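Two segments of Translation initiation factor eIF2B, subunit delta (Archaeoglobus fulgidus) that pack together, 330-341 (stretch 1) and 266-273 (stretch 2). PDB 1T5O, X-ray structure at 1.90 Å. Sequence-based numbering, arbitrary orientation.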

# COMPACT_ATOMS: atom_id res chain seq x y z
N PRO A 330 -23.60 -17.22 -15.59
CA PRO A 330 -22.42 -18.10 -15.48
C PRO A 330 -21.45 -17.88 -16.65
O PRO A 330 -21.84 -18.00 -17.83
CB PRO A 330 -23.04 -19.50 -15.46
CG PRO A 330 -24.23 -19.34 -16.39
CD PRO A 330 -24.79 -17.97 -16.04
N TYR A 331 -20.20 -17.55 -16.33
CA TYR A 331 -19.19 -17.28 -17.34
C TYR A 331 -18.88 -18.47 -18.25
O TYR A 331 -18.63 -18.28 -19.43
CB TYR A 331 -17.92 -16.75 -16.66
CG TYR A 331 -18.17 -15.42 -15.96
CD1 TYR A 331 -17.94 -15.27 -14.58
CD2 TYR A 331 -18.66 -14.32 -16.67
CE1 TYR A 331 -18.20 -14.04 -13.93
CE2 TYR A 331 -18.92 -13.09 -16.04
CZ TYR A 331 -18.69 -12.96 -14.67
OH TYR A 331 -18.96 -11.74 -14.06
N GLU A 332 -18.95 -19.68 -17.70
CA GLU A 332 -18.68 -20.90 -18.46
C GLU A 332 -19.64 -20.97 -19.65
O GLU A 332 -19.30 -21.50 -20.71
CB GLU A 332 -18.87 -22.13 -17.57
CG GLU A 332 -18.07 -23.34 -18.02
CD GLU A 332 -16.56 -23.18 -17.77
OE1 GLU A 332 -16.17 -22.67 -16.70
OE2 GLU A 332 -15.77 -23.59 -18.64
N VAL A 333 -20.84 -20.44 -19.46
CA VAL A 333 -21.81 -20.42 -20.55
C VAL A 333 -21.71 -19.13 -21.38
O VAL A 333 -21.62 -19.19 -22.61
CB VAL A 333 -23.28 -20.51 -20.03
CG1 VAL A 333 -24.25 -20.37 -21.20
CG2 VAL A 333 -23.54 -21.83 -19.34
N ASN A 334 -21.68 -17.98 -20.72
CA ASN A 334 -21.71 -16.70 -21.42
C ASN A 334 -20.47 -16.13 -22.06
O ASN A 334 -20.58 -15.34 -23.00
CB ASN A 334 -22.34 -15.64 -20.52
CG ASN A 334 -23.75 -16.01 -20.13
OD1 ASN A 334 -24.45 -16.65 -20.90
ND2 ASN A 334 -24.19 -15.60 -18.94
N VAL A 335 -19.30 -16.51 -21.57
CA VAL A 335 -18.06 -16.02 -22.17
C VAL A 335 -17.95 -16.57 -23.60
O VAL A 335 -17.73 -15.80 -24.54
CB VAL A 335 -16.85 -16.41 -21.29
CG1 VAL A 335 -15.54 -16.32 -22.09
CG2 VAL A 335 -16.78 -15.44 -20.08
N PRO A 336 -18.11 -17.89 -23.79
CA PRO A 336 -18.01 -18.44 -25.16
C PRO A 336 -19.10 -17.85 -26.06
O PRO A 336 -18.87 -17.52 -27.23
CB PRO A 336 -18.20 -19.95 -24.96
CG PRO A 336 -17.69 -20.19 -23.59
CD PRO A 336 -18.23 -18.99 -22.81
N LYS A 337 -20.30 -17.71 -25.51
CA LYS A 337 -21.42 -17.16 -26.27
C LYS A 337 -21.17 -15.72 -26.75
O LYS A 337 -21.26 -15.42 -27.94
CB LYS A 337 -22.70 -17.21 -25.43
CG LYS A 337 -23.93 -16.75 -26.18
CD LYS A 337 -25.12 -16.46 -25.26
CE LYS A 337 -26.13 -15.56 -25.98
NZ LYS A 337 -27.31 -15.12 -25.17
N VAL A 338 -20.84 -14.83 -25.82
CA VAL A 338 -20.62 -13.43 -26.17
C VAL A 338 -19.37 -13.15 -27.03
O VAL A 338 -19.39 -12.30 -27.94
CB VAL A 338 -20.53 -12.54 -24.91
CG1 VAL A 338 -20.29 -11.09 -25.33
CG2 VAL A 338 -21.84 -12.65 -24.09
N LEU A 339 -18.27 -13.84 -26.72
CA LEU A 339 -17.03 -13.64 -27.45
C LEU A 339 -16.99 -14.46 -28.74
O LEU A 339 -16.01 -14.43 -29.48
CB LEU A 339 -15.83 -13.99 -26.57
CG LEU A 339 -15.66 -13.13 -25.32
CD1 LEU A 339 -14.34 -13.51 -24.61
CD2 LEU A 339 -15.67 -11.63 -25.70
N LYS A 340 -18.09 -15.17 -28.99
CA LYS A 340 -18.26 -16.01 -30.17
C LYS A 340 -17.15 -17.04 -30.36
O LYS A 340 -16.57 -17.12 -31.45
CB LYS A 340 -18.37 -15.14 -31.42
CG LYS A 340 -19.44 -14.07 -31.36
CD LYS A 340 -19.27 -13.13 -32.54
CE LYS A 340 -20.08 -11.85 -32.41
NZ LYS A 340 -21.50 -12.02 -32.85
N PHE A 341 -16.85 -17.81 -29.33
CA PHE A 341 -15.83 -18.85 -29.43
C PHE A 341 -16.41 -19.95 -30.32
O PHE A 341 -17.65 -19.91 -30.56
CB PHE A 341 -15.50 -19.43 -28.05
CG PHE A 341 -14.62 -18.55 -27.20
CD1 PHE A 341 -14.56 -18.76 -25.82
CD2 PHE A 341 -13.85 -17.55 -27.76
CE1 PHE A 341 -13.73 -17.98 -25.01
CE2 PHE A 341 -13.02 -16.75 -26.96
CZ PHE A 341 -12.96 -16.97 -25.58
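Stretch 2 266-273: PKATFDWE

After Pro266, stretch 2 makes a short 3-10 segment, Lys267 to Thr269, and then continues as loop or turn. It runs against the order of the helix it covers: Lys267 lies by the helix's C-terminal end, nearest Leu339 (CA to CA 6.4 Å), while Trp272 lies further back, with its CA 8.5 Å from that of Pro336. Three side chains, those of Lys267, Phe270 and Trp272, make the contact.

The helix starts after Pro330, its N-cap residue. In the first turn, Tyr331 sets its CB 4.2 Å from Trp272 CH2, while its hydroxyl is bonded elsewhere in the structure. Glu332 meets the indole through water: one molecule accepts from Trp272 NE1 (2.8 Å) and donates to Glu332 O (2.7 Å) and Glu332 OE2 (3.0 Å), so the polar edge of a largely apolar ring is satisfied. Val333 and Asn334 point away.

One turn on, Val335 points toward stretch 2. Its CG1 lies over the face of the indole, 3.5 Å from the centroid of the six-membered ring, and also reaches Phe270 CD2 at 3.9 Å; a compact branched side chain can thus touch both rings. Pro336 lacks an amide hydrogen, so the helix kinks here, and its CG packs 3.8 Å from Trp272 NE1. Lys337 and Val338 are out of reach.

Leu339 places CD1 over the face of Phe270, 3.5 Å from the ring centroid, an apt CH-pi contact for a methyl group. Its carbonyl O accepts a hydrogen bond from Lys267 NZ at 2.7 Å, the fully extended lysine bringing its charge to the helix end. Lys340, with positive phi, forms the Schellman turn, in which Phe341 N bonds to Pro336 O (2.9 Å). Phe341 then packs CE1 against Trp272 CB at 3.4 Å and CE2 against Lys267 CE at 4.0 Å, a flat apolar ring wide enough to meet both side chains.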

# COMPACT_ATOMS: atom_id res chain seq x y z
N PRO A 266 -10.69 -6.53 -23.40
CA PRO A 266 -11.10 -6.99 -24.73
C PRO A 266 -10.96 -8.50 -24.87
O PRO A 266 -10.32 -9.16 -24.06
CB PRO A 266 -10.16 -6.24 -25.67
CG PRO A 266 -8.89 -6.19 -24.90
CD PRO A 266 -9.36 -5.88 -23.45
N LYS A 267 -11.60 -9.03 -25.91
CA LYS A 267 -11.59 -10.47 -26.18
C LYS A 267 -10.17 -11.05 -26.15
O LYS A 267 -9.95 -12.13 -25.60
CB LYS A 267 -12.23 -10.74 -27.56
CG LYS A 267 -12.20 -12.22 -28.00
CD LYS A 267 -13.03 -12.42 -29.29
CE LYS A 267 -12.95 -13.86 -29.78
NZ LYS A 267 -13.84 -14.05 -30.96
N ALA A 268 -9.22 -10.31 -26.70
CA ALA A 268 -7.84 -10.77 -26.77
C ALA A 268 -7.16 -11.01 -25.41
O ALA A 268 -6.14 -11.68 -25.34
CB ALA A 268 -7.00 -9.80 -27.61
N THR A 269 -7.74 -10.49 -24.34
CA THR A 269 -7.15 -10.69 -23.01
C THR A 269 -7.61 -12.02 -22.39
O THR A 269 -7.04 -12.51 -21.41
CB THR A 269 -7.51 -9.49 -22.13
OG1 THR A 269 -6.87 -8.33 -22.68
CG2 THR A 269 -7.03 -9.66 -20.70
N PHE A 270 -8.64 -12.63 -22.98
CA PHE A 270 -9.12 -13.91 -22.49
C PHE A 270 -8.16 -15.02 -22.97
O PHE A 270 -7.62 -14.92 -24.06
CB PHE A 270 -10.53 -14.19 -22.99
CG PHE A 270 -11.58 -13.31 -22.35
CD1 PHE A 270 -11.62 -11.93 -22.62
CD2 PHE A 270 -12.52 -13.86 -21.49
CE1 PHE A 270 -12.60 -11.10 -22.01
CE2 PHE A 270 -13.49 -13.05 -20.89
CZ PHE A 270 -13.54 -11.68 -21.15
N ASP A 271 -7.95 -16.03 -22.14
CA ASP A 271 -7.07 -17.18 -22.43
C ASP A 271 -7.95 -18.32 -21.91
O ASP A 271 -7.60 -18.98 -20.93
CB ASP A 271 -5.77 -17.05 -21.61
CG ASP A 271 -4.66 -18.01 -22.05
OD1 ASP A 271 -4.87 -18.86 -22.97
OD2 ASP A 271 -3.56 -17.92 -21.49
N TRP A 272 -9.06 -18.56 -22.60
CA TRP A 272 -10.09 -19.50 -22.15
C TRP A 272 -9.78 -20.99 -22.15
O TRP A 272 -10.59 -21.77 -21.62
CB TRP A 272 -11.40 -19.24 -22.91
CG TRP A 272 -12.65 -19.46 -22.08
CD1 TRP A 272 -13.62 -20.39 -22.29
CD2 TRP A 272 -13.03 -18.73 -20.90
NE1 TRP A 272 -14.59 -20.29 -21.31
CE2 TRP A 272 -14.25 -19.28 -20.45
CE3 TRP A 272 -12.46 -17.67 -20.19
CZ2 TRP A 272 -14.92 -18.81 -19.31
CZ3 TRP A 272 -13.13 -17.19 -19.04
CH2 TRP A 272 -14.35 -17.77 -18.63
N GLU A 273 -8.65 -21.39 -22.73
CA GLU A 273 -8.27 -22.80 -22.69
C GLU A 273 -7.63 -23.11 -21.32
O GLU A 273 -7.50 -24.26 -20.92
CB GLU A 273 -7.25 -23.10 -23.79
CG GLU A 273 -7.82 -22.99 -25.21
CD GLU A 273 -8.84 -24.07 -25.54
OE1 GLU A 273 -9.11 -24.94 -24.68
OE2 GLU A 273 -9.37 -24.05 -26.67
O HOH W 1 -16.66 -22.14 -21.09